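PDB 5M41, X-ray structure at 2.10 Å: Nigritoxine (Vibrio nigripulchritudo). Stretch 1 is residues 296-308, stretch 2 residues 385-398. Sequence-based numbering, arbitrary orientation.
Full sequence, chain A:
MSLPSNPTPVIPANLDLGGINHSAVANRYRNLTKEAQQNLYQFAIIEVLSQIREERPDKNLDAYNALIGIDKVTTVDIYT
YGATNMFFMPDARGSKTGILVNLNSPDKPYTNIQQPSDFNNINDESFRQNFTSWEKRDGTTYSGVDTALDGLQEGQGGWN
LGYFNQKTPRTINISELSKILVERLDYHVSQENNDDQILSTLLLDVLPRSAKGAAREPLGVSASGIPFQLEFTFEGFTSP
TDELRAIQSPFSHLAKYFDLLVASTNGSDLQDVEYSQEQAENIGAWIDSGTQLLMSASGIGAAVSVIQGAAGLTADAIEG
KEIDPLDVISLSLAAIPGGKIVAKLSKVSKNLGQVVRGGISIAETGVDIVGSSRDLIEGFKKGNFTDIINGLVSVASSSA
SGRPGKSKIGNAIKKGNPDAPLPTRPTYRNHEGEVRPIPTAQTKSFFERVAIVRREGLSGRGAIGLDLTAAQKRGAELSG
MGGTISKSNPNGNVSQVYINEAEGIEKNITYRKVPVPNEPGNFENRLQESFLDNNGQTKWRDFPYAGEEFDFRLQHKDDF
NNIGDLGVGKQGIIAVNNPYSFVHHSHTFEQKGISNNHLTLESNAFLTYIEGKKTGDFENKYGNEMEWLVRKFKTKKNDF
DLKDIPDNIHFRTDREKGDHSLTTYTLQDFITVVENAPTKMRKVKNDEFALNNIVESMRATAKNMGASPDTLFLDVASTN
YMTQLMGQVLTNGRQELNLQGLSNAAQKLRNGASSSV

Stretch 1 296-308: SASGIGAAVSVIQ
Stretch 2, residues 385-398: FTDIINGLVSVASS

The contact is a small, mainly apolar helix-to-helix packing, extended by the loop before the first helix and burying 488 Å² in total, with no hydrogen bond between the stretches. Helices 302-308 and 386-396 approach to 9.2 Å between axes, their N-to-C directions 125° apart, so that the register runs backwards: CA of A297 lies 4.6 Å from CA of S397, CA of A303 5.5 Å from CA of N390, and CA of I307 6.7 Å from CA of I389.

V393 (chi1 t) points toward stretch 1 and sits at the centre. V393 CG1 lies 4.1 Å from both A302 CB and A303 CB, while V393 CG2 meets V306 CG2 (V306 chi1 t) at 3.8 Å. One turn earlier, I389 (m, t) places CG2 3.8 Å from V306 CG1 and 3.7 Å from I307 CG1. I307 (m, t) leaves its backbone sideways, yet its CD1 reaches T386 CG2 at 4.1 Å. N390 (chi1 m) brings OD1 to 3.3 Å from A303 CB.

A type II turn from G299 to A302 leads into the first helix, with G301 as N-cap at positive phi. Before it, A297 (phi/psi -97/6) packs CB 4.0 Å from A396 CB, and its O accepts a CA-H...O contact at 3.3 Å from CA of S397, the first residue past the second helix.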

# COMPACT_ATOMS: atom_id res chain seq x y z
N SER A 296 10.28 9.24 -8.83
CA SER A 296 10.32 10.28 -7.82
C SER A 296 8.90 10.67 -7.45
O SER A 296 8.05 10.82 -8.32
CB SER A 296 11.07 11.51 -8.36
OG SER A 296 11.04 12.57 -7.42
N ALA A 297 8.64 10.84 -6.16
CA ALA A 297 7.33 11.30 -5.71
C ALA A 297 7.32 12.82 -5.45
O ALA A 297 6.33 13.36 -4.98
CB ALA A 297 6.87 10.53 -4.47
N SER A 298 8.42 13.50 -5.77
CA SER A 298 8.53 14.93 -5.51
C SER A 298 8.74 15.72 -6.79
O SER A 298 9.05 15.16 -7.83
CB SER A 298 9.69 15.22 -4.55
OG SER A 298 10.93 15.15 -5.22
N GLY A 299 8.59 17.04 -6.69
CA GLY A 299 8.65 17.92 -7.85
C GLY A 299 7.25 18.12 -8.37
O GLY A 299 6.37 17.31 -8.07
N ILE A 300 7.03 19.19 -9.12
CA ILE A 300 5.70 19.45 -9.67
C ILE A 300 5.41 18.40 -10.75
O ILE A 300 6.32 17.97 -11.47
CB ILE A 300 5.54 20.86 -10.29
CG1 ILE A 300 6.60 21.84 -9.74
CG2 ILE A 300 4.12 21.37 -10.07
CD1 ILE A 300 6.83 23.06 -10.62
N GLY A 301 4.15 17.98 -10.83
CA GLY A 301 3.74 16.96 -11.80
C GLY A 301 4.28 15.56 -11.52
O GLY A 301 4.32 14.71 -12.41
N ALA A 302 4.71 15.32 -10.28
CA ALA A 302 5.16 14.00 -9.87
C ALA A 302 4.02 13.00 -9.98
O ALA A 302 4.19 11.91 -10.54
CB ALA A 302 5.72 14.02 -8.46
N ALA A 303 2.84 13.40 -9.49
CA ALA A 303 1.64 12.58 -9.51
C ALA A 303 1.24 12.14 -10.92
O ALA A 303 0.98 10.96 -11.17
CB ALA A 303 0.49 13.29 -8.81
N VAL A 304 1.22 13.08 -11.85
CA VAL A 304 1.00 12.75 -13.25
C VAL A 304 2.00 11.68 -13.74
O VAL A 304 1.61 10.73 -14.40
CB VAL A 304 1.03 14.01 -14.15
CG1 VAL A 304 1.23 13.64 -15.62
CG2 VAL A 304 -0.24 14.83 -13.97
N SER A 305 3.28 11.85 -13.43
CA SER A 305 4.29 10.85 -13.84
C SER A 305 4.05 9.48 -13.22
O SER A 305 4.19 8.45 -13.88
CB SER A 305 5.71 11.31 -13.48
OG SER A 305 6.05 12.47 -14.21
N VAL A 306 3.68 9.47 -11.94
CA VAL A 306 3.39 8.21 -11.25
C VAL A 306 2.20 7.48 -11.87
O VAL A 306 2.29 6.30 -12.19
CB VAL A 306 3.22 8.42 -9.74
CG1 VAL A 306 2.89 7.10 -9.06
CG2 VAL A 306 4.51 9.01 -9.18
N ILE A 307 1.11 8.20 -12.10
CA ILE A 307 -0.08 7.64 -12.78
C ILE A 307 0.31 7.04 -14.13
O ILE A 307 -0.01 5.89 -14.42
CB ILE A 307 -1.15 8.74 -13.00
CG1 ILE A 307 -1.73 9.17 -11.65
CG2 ILE A 307 -2.24 8.26 -13.96
CD1 ILE A 307 -2.47 10.49 -11.67
N GLN A 308 1.00 7.82 -14.96
CA GLN A 308 1.36 7.37 -16.30
C GLN A 308 2.33 6.17 -16.24
O GLN A 308 2.12 5.15 -16.91
CB GLN A 308 1.93 8.53 -17.13
CG GLN A 308 2.41 8.14 -18.53
CD GLN A 308 1.34 7.43 -19.35
OE1 GLN A 308 0.30 8.02 -19.69
NE2 GLN A 308 1.59 6.16 -19.68
N PHE A 385 -8.23 5.95 -10.64
CA PHE A 385 -7.22 5.77 -9.59
C PHE A 385 -6.53 7.08 -9.25
O PHE A 385 -5.62 7.09 -8.44
CB PHE A 385 -6.20 4.70 -10.02
CG PHE A 385 -6.83 3.41 -10.48
CD1 PHE A 385 -7.85 2.82 -9.74
CD2 PHE A 385 -6.41 2.78 -11.65
CE1 PHE A 385 -8.46 1.64 -10.15
CE2 PHE A 385 -7.00 1.58 -12.06
CZ PHE A 385 -8.03 1.01 -11.32
N THR A 386 -6.99 8.18 -9.82
CA THR A 386 -6.28 9.47 -9.73
C THR A 386 -6.32 10.12 -8.34
O THR A 386 -5.30 10.63 -7.88
CB THR A 386 -6.80 10.45 -10.82
OG1 THR A 386 -6.53 9.88 -12.10
CG2 THR A 386 -6.16 11.86 -10.71
N ASP A 387 -7.47 10.11 -7.68
CA ASP A 387 -7.52 10.66 -6.31
C ASP A 387 -6.63 9.84 -5.38
O ASP A 387 -5.97 10.38 -4.50
CB ASP A 387 -8.95 10.68 -5.75
CG ASP A 387 -9.86 11.70 -6.47
OD1 ASP A 387 -9.35 12.61 -7.16
OD2 ASP A 387 -11.10 11.59 -6.34
N ILE A 388 -6.62 8.54 -5.58
CA ILE A 388 -5.81 7.65 -4.74
C ILE A 388 -4.33 7.91 -4.95
O ILE A 388 -3.57 8.07 -3.99
CB ILE A 388 -6.16 6.17 -4.98
CG1 ILE A 388 -7.50 5.86 -4.33
CG2 ILE A 388 -5.03 5.26 -4.47
CD1 ILE A 388 -8.21 4.64 -4.87
N ILE A 389 -3.92 7.98 -6.22
CA ILE A 389 -2.50 8.14 -6.51
C ILE A 389 -2.01 9.56 -6.19
O ILE A 389 -0.90 9.72 -5.66
CB ILE A 389 -2.16 7.65 -7.93
CG1 ILE A 389 -2.49 6.14 -8.03
CG2 ILE A 389 -0.70 7.96 -8.26
CD1 ILE A 389 -2.56 5.57 -9.44
N ASN A 390 -2.83 10.59 -6.44
CA ASN A 390 -2.53 11.96 -5.97
C ASN A 390 -2.33 11.99 -4.45
O ASN A 390 -1.34 12.53 -3.96
CB ASN A 390 -3.62 12.97 -6.36
CG ASN A 390 -3.63 13.30 -7.85
OD1 ASN A 390 -2.76 12.87 -8.62
ND2 ASN A 390 -4.62 14.06 -8.27
N GLY A 391 -3.25 11.40 -3.71
CA GLY A 391 -3.14 11.36 -2.25
C GLY A 391 -1.84 10.71 -1.80
O GLY A 391 -1.10 11.27 -0.98
N LEU A 392 -1.54 9.53 -2.33
CA LEU A 392 -0.33 8.82 -1.95
C LEU A 392 0.93 9.61 -2.27
O LEU A 392 1.85 9.71 -1.44
CB LEU A 392 -0.29 7.41 -2.58
CG LEU A 392 1.01 6.62 -2.32
CD1 LEU A 392 1.27 6.42 -0.83
CD2 LEU A 392 0.98 5.28 -3.05
N VAL A 393 1.00 10.12 -3.49
CA VAL A 393 2.17 10.88 -3.92
C VAL A 393 2.38 12.10 -3.00
O VAL A 393 3.50 12.37 -2.58
CB VAL A 393 2.08 11.32 -5.40
CG1 VAL A 393 3.08 12.43 -5.69
CG2 VAL A 393 2.33 10.15 -6.32
N SER A 394 1.30 12.80 -2.66
CA SER A 394 1.46 13.97 -1.79
C SER A 394 2.06 13.63 -0.42
O SER A 394 2.75 14.46 0.16
CB SER A 394 0.14 14.73 -1.61
OG SER A 394 -0.76 14.01 -0.77
N VAL A 395 1.79 12.44 0.10
CA VAL A 395 2.39 12.07 1.39
C VAL A 395 3.71 11.30 1.26
O VAL A 395 4.52 11.29 2.19
CB VAL A 395 1.40 11.37 2.36
CG1 VAL A 395 0.23 12.30 2.73
CG2 VAL A 395 0.89 10.06 1.77
N ALA A 396 3.95 10.66 0.11
CA ALA A 396 5.26 10.02 -0.13
C ALA A 396 6.30 11.06 -0.56
O ALA A 396 7.51 10.85 -0.41
CB ALA A 396 5.16 8.94 -1.18
N SER A 397 5.79 12.17 -1.08
CA SER A 397 6.54 13.27 -1.67
C SER A 397 7.96 13.52 -1.14
O SER A 397 8.91 13.66 -1.92
CB SER A 397 5.73 14.55 -1.50
OG SER A 397 6.54 15.64 -1.80
N SER A 398 8.09 13.62 0.17
CA SER A 398 9.37 13.95 0.74
C SER A 398 9.54 13.19 2.06
O SER A 398 9.98 13.75 3.06
CB SER A 398 9.44 15.45 0.96
OG SER A 398 8.40 15.83 1.86